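Local atomic coordinates of polyphosphate kinase (Porphyromonas gingivalis, PDB entry 2O8R), a protein that probably catalyses the reversible transfer of the terminal phosphate of ATP to a growing polyphosphate chain, with magnesium as cofactor. Residues T470-T478 with D592-I600; E641-Q649 with A681-K689. The protein carries 3 engineered substitutions. All blocks are in the same frame, centred on the assembly; numbering follows the deposited sequence.

Interaction 1 of 2, residues T470-T478 with D592-I600; sequences TARIYSDTT and DMYLEHSRI. With SO4 (sulfate ion), chain G; SO4 (sulfate ion), chain F.
A short parallel strand pairing, Tyr474 beside Leu595 and Ser475 beside Glu596, joins the two C-terminal domains of this PPK1 enzyme at its predicted nucleotide site. Leu595 N donates to Ile473 O at 2.8 Å, Ser475 N donates to Leu595 O, and His597 N returns to Ser475 O. On the face carrying Tyr474 and Leu595, methyl CD2 of Leu595 lies over the tyrosine ring, 3.7 Å from its centroid, as a CH-pi contact. The tyrosine ring in turn leans on His597, their planes 48° apart. His597 turns CG away from its backbone N (chi1 -172°), which brings ND1 to Asp476 OD1 at 2.7 Å; the donor meets the syn lone pair, with the carboxylate almost perpendicular to the imidazole. Thr463 OG1 also bonds this oxygen. At the other end of the imidazole, NE2 reaches O1 of a sulfate, probably from the crystallisation liquor, at 2.7 Å, while Arg599 holds O4 of the same ion through NH1 and NH2. Arg472 bends back so that NH1 bonds Asp592 O at 3.2 Å, and Leu595 CB covers one face of its guanidinium. Tyr474 and His597 are predicted ATP ligands, and His439, the predicted phosphohistidine, lies close to His597; an anion held by histidine and arginine is consistent with the phosphate-handling cleft between paired phospholipase D-like domains.

Interaction 2 of 2, residues E641-Q649 with A681-K689; sequences EIIDILEIQ and AIYRYLKGK
Asp644 OD2 receives the hydroxyl of Tyr685 at 2.7 Å, the shortest polar bond between 641-649 and 681-689. The OH comes to the anti lone pair of the carboxylate oxygen; OD2 lies at the ring edge, near the ring plane, with the carboxylate turned steeply against it. Tyr685 points CG away from its backbone N (chi1 164°), and the ring thereby extends across the gap to the facing helix. There it acts as a knob in a hole formed by Glu641, Asp644, Ile645 and Ile648. CG of Glu641 lies at the ring edge, whereas CG1 of Ile645 approaches CE2 and CD1 of Ile648 rests against the base of the side chain, 3.9 Å from Tyr685 CB. This is a single knob-into-hole contact between two roughly antiparallel helices, 636-651 and 678-691, whose axes, taken over the two segments, run 152° apart and approach to 10.1 Å. Toward the start of helix 678-691 the interface becomes mainly aliphatic: Ile648 CG2 meets Ala681 CB at 3.6 Å, and Ile645 CG2 meets the CD1 end of Ile682 at 3.5 Å, the two isoleucines Ile645 and Ile682 crossing at about a right angle. The amide end of Gln649 also borders Ile682 CD1 here, while its NE2 bonds Glu596. At the opposite end Glu641, extended beyond CG, carries OE2 to Lys689 NZ in a salt bridge of 2.9 Å. The ammonium group arrives on the syn side but 33° out of the carboxylate plane, and CD2 of Leu686 packs against the same oxygen. His348 of strand 345-349 makes a weak hydrogen bond to the other oxygen, OE1.

The two contacts illustrate how a predicted nucleotide site and a helix pair can share direct contacts. Interaction 1 closes before interaction 2 opens along the chain, and their centres lie about 15 Å apart. The first joins strand 474-481 of one C-terminal domain to strand 595-596 of the next; the second pairs helices 636-651 and 678-691. Gln649 NE2, on the first of these helices, lies 2.7 Å from Glu596 OE1, probably hydrogen-bonded, and Lys542 binds both side chains. Ile600, at the start of strand 600-603, packs on Ile642 and Leu646. Helix 636-651 therefore backs the segment that carries His597, a predicted ATP ligand.

Interaction 1 of 2, residues T470-T478 with D592-I600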
loop_
_atom_site.group_PDB
_atom_site.type_symbol
_atom_site.label_atom_id
_atom_site.label_comp_id
_atom_site.label_asym_id
_atom_site.label_seq_id
_atom_site.Cartn_x
_atom_site.Cartn_y
_atom_site.Cartn_z
ATOM N N THR A 470 7.931 8.354 -5.627
ATOM C CA THR A 470 8.601 7.437 -6.527
ATOM C C THR A 470 9.959 7.026 -5.937
ATOM O O THR A 470 10.537 7.758 -5.137
ATOM C CB THR A 470 8.714 8.056 -7.950
ATOM O OG1 THR A 470 9.818 7.476 -8.648
ATOM C CG2 THR A 470 8.904 9.572 -7.883
ATOM N N ALA A 471 10.455 5.846 -6.300
ATOM C CA ALA A 471 11.735 5.372 -5.768
ATOM C C ALA A 471 12.902 6.033 -6.487
ATOM O O ALA A 471 13.930 6.336 -5.877
ATOM C CB ALA A 471 11.836 3.864 -5.862
ATOM N N ARG A 472 12.730 6.244 -7.789
ATOM C CA ARG A 472 13.629 7.081 -8.573
ATOM C C ARG A 472 13.445 8.529 -8.148
ATOM O O ARG A 472 12.317 9.005 -7.963
ATOM C CB ARG A 472 13.313 6.958 -10.061
ATOM C CG ARG A 472 14.229 7.737 -10.977
ATOM C CD ARG A 472 15.457 6.943 -11.366
ATOM N NE ARG A 472 15.597 6.925 -12.821
ATOM C CZ ARG A 472 16.444 7.685 -13.506
ATOM N NH1 ARG A 472 17.251 8.515 -12.874
ATOM N NH2 ARG A 472 16.497 7.605 -14.824
ATOM N N ILE A 473 14.560 9.229 -7.996
ATOM C CA ILE A 473 14.518 10.620 -7.638
ATOM C C ILE A 473 14.389 11.478 -8.893
ATOM O O ILE A 473 15.123 11.287 -9.859
ATOM C CB ILE A 473 15.741 10.985 -6.807
ATOM C CG1 ILE A 473 15.816 10.040 -5.607
ATOM C CG2 ILE A 473 15.669 12.442 -6.342
ATOM C CD1 ILE A 473 17.127 10.068 -4.863
ATOM N N TYR A 474 13.429 12.402 -8.870
ATOM C CA TYR A 474 13.174 13.322 -9.987
ATOM C C TYR A 474 13.837 14.668 -9.770
ATOM O O TYR A 474 13.681 15.273 -8.725
ATOM C CB TYR A 474 11.663 13.562 -10.162
ATOM C CG TYR A 474 10.969 12.519 -11.005
ATOM C CD1 TYR A 474 11.203 11.160 -10.796
ATOM C CD2 TYR A 474 10.079 12.886 -12.005
ATOM C CE1 TYR A 474 10.591 10.211 -11.549
ATOM C CE2 TYR A 474 9.452 11.921 -12.783
ATOM C CZ TYR A 474 9.718 10.583 -12.543
ATOM O OH TYR A 474 9.114 9.594 -13.276
ATOM N N SER A 475 14.578 15.135 -10.762
ATOM C CA SER A 475 15.004 16.520 -10.781
ATOM C C SER A 475 13.861 17.344 -11.394
ATOM O O SER A 475 13.357 17.018 -12.475
ATOM C CB SER A 475 16.318 16.655 -11.563
ATOM O OG SER A 475 16.627 18.000 -11.882
ATOM N N ASP A 476 13.436 18.389 -10.689
ATOM C CA ASP A 476 12.358 19.262 -11.163
ATOM C C ASP A 476 12.566 20.696 -10.686
ATOM O O ASP A 476 13.364 20.954 -9.770
ATOM C CB ASP A 476 11.002 18.776 -10.650
ATOM C CG ASP A 476 10.397 17.714 -11.514
ATOM O OD1 ASP A 476 10.333 17.905 -12.743
ATOM O OD2 ASP A 476 9.965 16.690 -10.954
ATOM N N THR A 477 11.815 21.623 -11.275
ATOM C CA THR A 477 11.953 23.034 -10.932
ATOM C C THR A 477 10.613 23.708 -10.587
ATOM O O THR A 477 9.611 23.565 -11.302
ATOM C CB THR A 477 12.679 23.769 -12.054
ATOM O OG1 THR A 477 13.951 23.140 -12.267
ATOM C CG2 THR A 477 12.907 25.216 -11.681
ATOM N N THR A 478 10.604 24.426 -9.470
ATOM C CA THR A 478 9.395 25.051 -8.962
ATOM C C THR A 478 9.610 26.547 -8.733
ATOM O O THR A 478 10.573 26.952 -8.066
ATOM C CB THR A 478 8.957 24.392 -7.646
ATOM O OG1 THR A 478 8.570 23.035 -7.903
ATOM C CG2 THR A 478 7.787 25.140 -7.030
ATOM N N ASP A 592 21.493 10.392 -15.792
ATOM C CA ASP A 592 22.302 10.189 -14.604
ATOM C C ASP A 592 21.338 9.613 -13.547
ATOM O O ASP A 592 20.222 9.195 -13.884
ATOM C CB ASP A 592 22.880 11.535 -14.161
ATOM C CG ASP A 592 24.172 11.416 -13.337
ATOM O OD1 ASP A 592 24.569 10.305 -12.931
ATOM O OD2 ASP A 592 24.799 12.471 -13.079
HETATM N N MSE A 593 21.752 9.599 -12.281
HETATM C CA MSE A 593 20.936 9.024 -11.211
HETATM C C MSE A 593 19.554 9.667 -11.021
HETATM O O MSE A 593 18.570 8.961 -10.779
HETATM C CB MSE A 593 21.693 9.064 -9.896
HETATM C CG MSE A 593 21.092 8.150 -8.856
HETATM SE SE MSE A 593 22.006 8.226 -7.149
HETATM C CE MSE A 593 21.698 6.370 -6.616
ATOM N N TYR A 594 19.487 10.995 -11.111
ATOM C CA TYR A 594 18.219 11.700 -11.016
ATOM C C TYR A 594 17.585 11.731 -12.380
ATOM O O TYR A 594 18.277 11.844 -13.386
ATOM C CB TYR A 594 18.391 13.146 -10.535
ATOM C CG TYR A 594 19.076 13.315 -9.203
ATOM C CD1 TYR A 594 18.932 12.378 -8.190
ATOM C CD2 TYR A 594 19.837 14.439 -8.946
ATOM C CE1 TYR A 594 19.554 12.539 -6.992
ATOM C CE2 TYR A 594 20.453 14.613 -7.747
ATOM C CZ TYR A 594 20.319 13.663 -6.772
ATOM O OH TYR A 594 20.952 13.848 -5.566
ATOM N N LEU A 595 16.265 11.634 -12.424
ATOM C CA LEU A 595 15.579 11.717 -13.695
ATOM C C LEU A 595 15.465 13.192 -14.071
ATOM O O LEU A 595 14.862 13.998 -13.348
ATOM C CB LEU A 595 14.229 11.006 -13.629
ATOM C CG LEU A 595 13.412 10.839 -14.907
ATOM C CD1 LEU A 595 12.839 9.434 -15.057
ATOM C CD2 LEU A 595 12.307 11.837 -14.899
ATOM N N GLU A 596 16.094 13.535 -15.191
ATOM C CA GLU A 596 16.158 14.907 -15.679
ATOM C C GLU A 596 14.813 15.325 -16.246
ATOM O O GLU A 596 14.528 15.151 -17.427
ATOM C CB GLU A 596 17.247 15.029 -16.732
ATOM C CG GLU A 596 18.656 14.948 -16.176
ATOM C CD GLU A 596 19.042 16.167 -15.348
ATOM O OE1 GLU A 596 18.542 17.276 -15.620
ATOM O OE2 GLU A 596 19.850 16.017 -14.419
ATOM N N HIS A 597 13.985 15.896 -15.387
ATOM C CA HIS A 597 12.589 15.975 -15.710
ATOM C C HIS A 597 12.161 17.394 -15.972
ATOM O O HIS A 597 11.061 17.624 -16.458
ATOM C CB HIS A 597 11.766 15.347 -14.578
ATOM C CG HIS A 597 10.316 15.204 -14.898
ATOM N ND1 HIS A 597 9.373 16.123 -14.492
ATOM C CD2 HIS A 597 9.650 14.263 -15.603
ATOM C CE1 HIS A 597 8.185 15.743 -14.920
ATOM N NE2 HIS A 597 8.326 14.616 -15.594
ATOM N N SER A 598 13.022 18.351 -15.639
ATOM C CA SER A 598 12.726 19.764 -15.883
ATOM C C SER A 598 12.390 20.009 -17.348
ATOM O O SER A 598 12.945 19.364 -18.256
ATOM C CB SER A 598 13.915 20.647 -15.495
ATOM O OG SER A 598 14.079 20.702 -14.094
ATOM N N ARG A 599 11.466 20.936 -17.569
ATOM C CA ARG A 599 11.209 21.462 -18.905
ATOM C C ARG A 599 11.407 22.967 -18.856
ATOM O O ARG A 599 10.651 23.683 -18.187
ATOM C CB ARG A 599 9.802 21.102 -19.363
ATOM C CG ARG A 599 9.502 19.621 -19.278
ATOM C CD ARG A 599 8.058 19.392 -18.952
ATOM N NE ARG A 599 7.698 18.002 -19.168
ATOM C CZ ARG A 599 7.135 17.215 -18.259
ATOM N NH1 ARG A 599 6.838 17.685 -17.059
ATOM N NH2 ARG A 599 6.854 15.952 -18.564
ATOM N N ILE A 600 12.442 23.445 -19.541
ATOM C CA ILE A 600 12.865 24.842 -19.435
ATOM C C ILE A 600 13.223 25.416 -20.804
ATOM O O ILE A 600 13.869 24.742 -21.606
ATOM C CB ILE A 600 14.081 24.978 -18.491
ATOM C CG1 ILE A 600 13.667 24.699 -17.042
ATOM C CG2 ILE A 600 14.717 26.364 -18.626
ATOM C CD1 ILE A 600 14.813 24.741 -16.024
HETATM S S SO4 G . 9.502 4.267 -8.920
HETATM O O1 SO4 G . 8.967 4.347 -7.566
HETATM O O2 SO4 G . 9.361 2.895 -9.397
HETATM O O3 SO4 G . 8.764 5.165 -9.801
HETATM O O4 SO4 G . 10.909 4.642 -8.935
HETATM S S SO4 F . 4.928 13.905 -16.261
HETATM O O1 SO4 F . 6.035 13.278 -15.544
HETATM O O2 SO4 F . 4.739 13.214 -17.546
HETATM O O3 SO4 F . 3.710 13.801 -15.460
HETATM O O4 SO4 F . 5.199 15.329 -16.430
HETATM O O HOH W 1 17.064 8.014 -8.638
HETATM O O HOH W 2 19.400 18.397 -12.556
#

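Interaction 2 of 2, residues E641-Q649 with A681-K689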
loop_
_atom_site.group_PDB
_atom_site.type_symbol
_atom_site.label_atom_id
_atom_site.label_comp_id
_atom_site.label_asym_id
_atom_site.label_seq_id
_atom_site.Cartn_x
_atom_site.Cartn_y
_atom_site.Cartn_z
ATOM N N GLU A 641 20.200 32.254 -12.662
ATOM C CA GLU A 641 20.518 30.991 -12.010
ATOM C C GLU A 641 20.200 29.810 -12.926
ATOM O O GLU A 641 21.014 28.900 -13.059
ATOM C CB GLU A 641 19.769 30.877 -10.689
ATOM C CG GLU A 641 20.135 29.674 -9.830
ATOM C CD GLU A 641 19.341 29.650 -8.531
ATOM O OE1 GLU A 641 18.098 29.733 -8.580
ATOM O OE2 GLU A 641 19.955 29.564 -7.452
ATOM N N ILE A 642 19.030 29.845 -13.566
ATOM C CA ILE A 642 18.580 28.753 -14.431
ATOM C C ILE A 642 19.568 28.544 -15.566
ATOM O O ILE A 642 19.964 27.412 -15.874
ATOM C CB ILE A 642 17.177 29.035 -14.987
ATOM C CG1 ILE A 642 16.142 28.851 -13.882
ATOM C CG2 ILE A 642 16.840 28.105 -16.131
ATOM C CD1 ILE A 642 14.778 29.388 -14.243
ATOM N N ILE A 643 19.993 29.651 -16.157
ATOM C CA ILE A 643 20.982 29.612 -17.216
ATOM C C ILE A 643 22.304 29.079 -16.690
ATOM O O ILE A 643 22.938 28.250 -17.344
ATOM C CB ILE A 643 21.136 30.985 -17.888
ATOM C CG1 ILE A 643 19.760 31.441 -18.377
ATOM C CG2 ILE A 643 22.060 30.891 -19.065
ATOM C CD1 ILE A 643 19.748 32.754 -19.056
ATOM N N ASP A 644 22.707 29.523 -15.501
ATOM C CA ASP A 644 23.929 29.004 -14.895
ATOM C C ASP A 644 23.852 27.479 -14.869
ATOM O O ASP A 644 24.753 26.793 -15.361
ATOM C CB ASP A 644 24.086 29.530 -13.471
ATOM C CG ASP A 644 24.640 30.935 -13.415
ATOM O OD1 ASP A 644 25.256 31.394 -14.399
ATOM O OD2 ASP A 644 24.471 31.584 -12.366
ATOM N N ILE A 645 22.740 26.979 -14.326
ATOM C CA ILE A 645 22.471 25.557 -14.165
ATOM C C ILE A 645 22.491 24.825 -15.506
ATOM O O ILE A 645 23.218 23.832 -15.676
ATOM C CB ILE A 645 21.131 25.347 -13.423
ATOM C CG1 ILE A 645 21.299 25.670 -11.937
ATOM C CG2 ILE A 645 20.615 23.923 -13.593
ATOM C CD1 ILE A 645 20.027 26.103 -11.269
ATOM N N LEU A 646 21.728 25.335 -16.470
ATOM C CA LEU A 646 21.724 24.745 -17.805
ATOM C C LEU A 646 23.109 24.747 -18.439
ATOM O O LEU A 646 23.445 23.834 -19.181
ATOM C CB LEU A 646 20.736 25.467 -18.705
ATOM C CG LEU A 646 19.286 25.274 -18.282
ATOM C CD1 LEU A 646 18.414 25.958 -19.275
ATOM C CD2 LEU A 646 18.916 23.792 -18.170
ATOM N N GLU A 647 23.910 25.768 -18.135
ATOM C CA GLU A 647 25.278 25.837 -18.633
ATOM C C GLU A 647 26.096 24.756 -17.992
ATOM O O GLU A 647 26.850 24.058 -18.675
ATOM C CB GLU A 647 25.909 27.206 -18.382
ATOM C CG GLU A 647 25.520 28.249 -19.413
ATOM C CD GLU A 647 26.017 29.625 -19.058
ATOM O OE1 GLU A 647 27.024 29.721 -18.320
ATOM O OE2 GLU A 647 25.400 30.610 -19.519
ATOM N N ILE A 648 25.929 24.586 -16.683
ATOM C CA ILE A 648 26.522 23.422 -16.020
ATOM C C ILE A 648 26.140 22.125 -16.746
ATOM O O ILE A 648 27.000 21.291 -17.017
ATOM C CB ILE A 648 26.133 23.331 -14.549
ATOM C CG1 ILE A 648 26.558 24.612 -13.829
ATOM C CG2 ILE A 648 26.761 22.099 -13.924
ATOM C CD1 ILE A 648 26.385 24.594 -12.339
ATOM N N GLN A 649 24.866 21.964 -17.097
ATOM C CA GLN A 649 24.486 20.753 -17.807
ATOM C C GLN A 649 25.219 20.633 -19.149
ATOM O O GLN A 649 25.734 19.562 -19.475
ATOM C CB GLN A 649 22.963 20.609 -17.949
ATOM C CG GLN A 649 22.223 20.548 -16.614
ATOM C CD GLN A 649 20.877 19.843 -16.700
ATOM O OE1 GLN A 649 20.194 19.895 -17.724
ATOM N NE2 GLN A 649 20.489 19.178 -15.615
ATOM N N ALA A 681 27.823 18.898 -9.754
ATOM C CA ALA A 681 28.178 20.309 -9.839
ATOM C C ALA A 681 27.046 21.267 -9.470
ATOM O O ALA A 681 27.284 22.298 -8.828
ATOM C CB ALA A 681 28.706 20.624 -11.220
ATOM N N ILE A 682 25.826 20.930 -9.886
ATOM C CA ILE A 682 24.660 21.759 -9.609
ATOM C C ILE A 682 24.425 21.830 -8.105
ATOM O O ILE A 682 24.104 22.896 -7.563
ATOM C CB ILE A 682 23.402 21.240 -10.312
ATOM C CG1 ILE A 682 23.459 21.547 -11.803
ATOM C CG2 ILE A 682 22.148 21.871 -9.725
ATOM C CD1 ILE A 682 22.251 21.003 -12.568
ATOM N N TYR A 683 24.616 20.703 -7.427
ATOM C CA TYR A 683 24.486 20.702 -5.989
ATOM C C TYR A 683 25.519 21.610 -5.328
ATOM O O TYR A 683 25.180 22.361 -4.410
ATOM C CB TYR A 683 24.574 19.304 -5.418
ATOM C CG TYR A 683 24.416 19.297 -3.917
ATOM C CD1 TYR A 683 23.163 19.460 -3.335
ATOM C CD2 TYR A 683 25.514 19.136 -3.077
ATOM C CE1 TYR A 683 22.999 19.455 -1.959
ATOM C CE2 TYR A 683 25.361 19.130 -1.692
ATOM C CZ TYR A 683 24.098 19.292 -1.144
ATOM O OH TYR A 683 23.931 19.290 0.219
ATOM N N ARG A 684 26.765 21.547 -5.800
ATOM C CA ARG A 684 27.817 22.412 -5.258
ATOM C C ARG A 684 27.518 23.879 -5.511
ATOM O O ARG A 684 27.705 24.717 -4.629
ATOM C CB ARG A 684 29.196 22.034 -5.799
ATOM C CG ARG A 684 29.713 20.729 -5.217
ATOM C CD ARG A 684 31.075 20.337 -5.749
ATOM N NE ARG A 684 31.226 18.882 -5.732
ATOM C CZ ARG A 684 31.332 18.119 -6.819
ATOM N NH1 ARG A 684 31.333 18.666 -8.036
ATOM N NH2 ARG A 684 31.457 16.800 -6.688
ATOM N N TYR A 685 27.037 24.174 -6.715
ATOM C CA TYR A 685 26.692 25.537 -7.106
ATOM C C TYR A 685 25.631 26.128 -6.170
ATOM O O TYR A 685 25.793 27.239 -5.667
ATOM C CB TYR A 685 26.228 25.536 -8.569
ATOM C CG TYR A 685 25.478 26.767 -9.027
ATOM C CD1 TYR A 685 26.149 27.871 -9.529
ATOM C CD2 TYR A 685 24.093 26.811 -8.989
ATOM C CE1 TYR A 685 25.456 28.996 -9.958
ATOM C CE2 TYR A 685 23.399 27.921 -9.422
ATOM C CZ TYR A 685 24.083 29.014 -9.905
ATOM O OH TYR A 685 23.380 30.132 -10.326
ATOM N N LEU A 686 24.566 25.363 -5.931
ATOM C CA LEU A 686 23.428 25.817 -5.144
ATOM C C LEU A 686 23.767 25.895 -3.667
ATOM O O LEU A 686 23.321 26.803 -2.971
ATOM C CB LEU A 686 22.213 24.910 -5.367
ATOM C CG LEU A 686 21.500 25.121 -6.708
ATOM C CD1 LEU A 686 20.547 24.000 -7.028
ATOM C CD2 LEU A 686 20.761 26.433 -6.703
ATOM N N LYS A 687 24.565 24.943 -3.197
ATOM C CA LYS A 687 25.017 24.950 -1.819
ATOM C C LYS A 687 25.936 26.154 -1.639
ATOM O O LYS A 687 25.826 26.889 -0.657
ATOM C CB LYS A 687 25.748 23.653 -1.498
ATOM C CG LYS A 687 26.121 23.493 -0.036
ATOM C CD LYS A 687 27.078 22.322 0.154
ATOM C CE LYS A 687 27.637 22.324 1.570
ATOM N NZ LYS A 687 28.536 21.163 1.802
ATOM N N GLY A 688 26.815 26.360 -2.617
ATOM C CA GLY A 688 27.689 27.523 -2.653
ATOM C C GLY A 688 26.914 28.791 -2.373
ATOM O O GLY A 688 27.145 29.457 -1.373
ATOM N N LYS A 689 25.947 29.092 -3.227
ATOM C CA LYS A 689 25.196 30.327 -3.087
ATOM C C LYS A 689 24.473 30.457 -1.730
ATOM O O LYS A 689 24.207 31.569 -1.279
ATOM C CB LYS A 689 24.240 30.537 -4.276
ATOM C CG LYS A 689 22.867 29.942 -4.090
ATOM C CD LYS A 689 21.791 30.888 -4.601
ATOM C CE LYS A 689 20.404 30.307 -4.367
ATOM N NZ LYS A 689 19.355 31.089 -5.049
#